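Local structure of sensor protein KdpD (Escherichia coli, 4Y2F) at the interface of chains A and B. The protein is a potassium sensor histidine kinase, whose GAF domain, the fragment described here, probably helps to relay signals within the sensor. Numbering follows the deposited sequence. Chains: chain A/B, Sensor protein KdpD.

The interface of chains A and B. Residues chain A 9, 123, 126-127, 130; chain B 9, 123, 126-127, 130.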
loop_
_atom_site.group_PDB
_atom_site.type_symbol
_atom_site.label_atom_id
_atom_site.label_comp_id
_atom_site.label_asym_id
_atom_site.label_seq_id
_atom_site.Cartn_x
_atom_site.Cartn_y
_atom_site.Cartn_z
ATOM N N SER A 9 1.591 -6.148 5.567
ATOM C CA SER A 9 0.240 -5.840 5.097
ATOM C C SER A 9 -0.793 -6.763 5.737
ATOM O O SER A 9 -1.902 -6.328 6.081
ATOM C CB SER A 9 0.166 -5.904 3.565
ATOM O OG SER A 9 -0.063 -7.227 3.104
ATOM N N THR A 123 7.748 2.659 0.494
ATOM C CA THR A 123 6.604 1.783 0.284
ATOM C C THR A 123 6.018 1.348 1.617
ATOM O O THR A 123 4.791 1.302 1.776
ATOM C CB THR A 123 7.020 0.571 -0.540
ATOM O OG1 THR A 123 7.610 1.010 -1.775
ATOM C CG2 THR A 123 5.811 -0.284 -0.864
ATOM N N LEU A 126 3.874 4.099 2.995
ATOM C CA LEU A 126 2.617 4.218 2.269
ATOM C C LEU A 126 1.595 3.206 2.780
ATOM O O LEU A 126 0.418 3.542 2.961
ATOM C CB LEU A 126 2.875 4.020 0.781
ATOM C CG LEU A 126 1.687 4.021 -0.165
ATOM C CD1 LEU A 126 0.862 5.297 0.017
ATOM C CD2 LEU A 126 2.218 3.930 -1.571
ATOM N N LEU A 127 2.031 1.975 3.046
ATOM C CA LEU A 127 1.109 0.971 3.573
ATOM C C LEU A 127 0.653 1.331 4.984
ATOM O O LEU A 127 -0.533 1.190 5.316
ATOM C CB LEU A 127 1.776 -0.401 3.556
ATOM C CG LEU A 127 2.027 -1.055 2.207
ATOM C CD1 LEU A 127 2.319 -2.492 2.503
ATOM C CD2 LEU A 127 0.814 -0.962 1.305
ATOM N N ASN A 130 -1.952 4.095 4.676
ATOM C CA ASN A 130 -3.246 3.576 4.240
ATOM C C ASN A 130 -4.008 2.958 5.404
ATOM O O ASN A 130 -5.234 3.096 5.494
ATOM C CB ASN A 130 -3.041 2.511 3.159
ATOM C CG ASN A 130 -2.710 3.091 1.805
ATOM O OD1 ASN A 130 -2.804 4.297 1.590
ATOM N ND2 ASN A 130 -2.346 2.223 0.868
ATOM N N SER B 9 -0.636 5.904 -6.005
ATOM C CA SER B 9 -1.188 6.083 -4.662
ATOM C C SER B 9 -1.864 7.443 -4.518
ATOM O O SER B 9 -2.915 7.561 -3.870
ATOM C CB SER B 9 -0.102 5.887 -3.594
ATOM O OG SER B 9 0.630 7.082 -3.364
ATOM N N THR B 123 2.972 -5.403 -5.415
ATOM C CA THR B 123 2.825 -4.197 -4.613
ATOM C C THR B 123 1.709 -3.326 -5.164
ATOM O O THR B 123 0.917 -2.763 -4.397
ATOM C CB THR B 123 4.141 -3.428 -4.583
ATOM O OG1 THR B 123 5.187 -4.286 -4.099
ATOM C CG2 THR B 123 4.031 -2.235 -3.654
ATOM N N LEU B 126 -1.602 -4.681 -4.038
ATOM C CA LEU B 126 -1.841 -4.417 -2.625
ATOM C C LEU B 126 -2.381 -3.005 -2.419
ATOM O O LEU B 126 -3.314 -2.800 -1.631
ATOM C CB LEU B 126 -0.543 -4.617 -1.851
ATOM C CG LEU B 126 -0.538 -4.316 -0.362
ATOM C CD1 LEU B 126 -1.648 -5.096 0.344
ATOM C CD2 LEU B 126 0.812 -4.706 0.181
ATOM N N LEU B 127 -1.832 -2.026 -3.137
ATOM C CA LEU B 127 -2.331 -0.658 -3.012
ATOM C C LEU B 127 -3.749 -0.538 -3.563
ATOM O O LEU B 127 -4.604 0.125 -2.958
ATOM C CB LEU B 127 -1.390 0.302 -3.733
ATOM C CG LEU B 127 -0.015 0.540 -3.131
ATOM C CD1 LEU B 127 0.514 1.767 -3.803
ATOM C CD2 LEU B 127 -0.091 0.777 -1.637
ATOM N N ASN B 130 -6.114 -2.031 -0.974
ATOM C CA ASN B 130 -6.325 -1.126 0.153
ATOM C C ASN B 130 -7.347 -0.052 -0.192
ATOM O O ASN B 130 -8.162 0.333 0.655
ATOM C CB ASN B 130 -5.004 -0.452 0.535
ATOM C CG ASN B 130 -4.076 -1.354 1.309
ATOM O OD1 ASN B 130 -4.458 -2.438 1.743
ATOM N ND2 ASN B 130 -2.846 -0.894 1.515
#
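Regular alpha-helical backbone carries every residue of this patch, and helix 115-142 of each chain meets its twin about a two-fold axis, with helix 4-13 at the flank. On the axis A:Leu127 and B:Leu127 cross at about a right angle, and the CD2 methyls touch at 3.5 Å. In each of them chi1 -70° puts CG anti to the carbonyl carbon, and the second torsion then turns CD2 to the twin leucine and CD1 aside to the neighbouring one: CD1 of A:Leu127 lies 3.5 Å from CD2 of B:Leu126. A:Leu126 takes the other course, CG anti to the backbone N (chi1 176°), so that its two methyls reach beyond the central pair. CD2 of A:Leu126 fits between CD1 of B:Leu127 and CB of B:Ser9, 3.6 Å from the latter, while its CD1 rests on the same B:Ser9. An alanine in place of A:Leu126 would remove the branched end with both methyls and would probably loosen the packing on helix 4-13 of the partner and leave B:Leu127 less well held. Towards the N-terminal end of the long helix A:Thr123 and B:Thr123 meet tip to tip through their CG2 methyls, 3.8 Å apart, each hydroxyl being turned beside its own backbone N. One turn beyond the leucines, A:Asn130 crosses B:Asn130 with the amide planes perpendicular. ND2 of A:Asn130 approaches ND2 of B:Asn130 to 3.2 Å without a hydrogen bond between them. ND2 of A:Asn130 also lies 3.7 Å from CD2 of B:Leu127, as its twin does from A:Leu127, so the amides cover one end of the apolar core. No polar bond spans this patch; the contact is made by side-chain packing. It forms part of a larger symmetric helical interface, in which the two copies of helix 115-142 pack against each other and helix 4-13 of each chain rests on the long helix of the partner, and the strands of each GAF domain lie on the outer sides; the structure alone does not show whether this dimer forms in the full-length sensor.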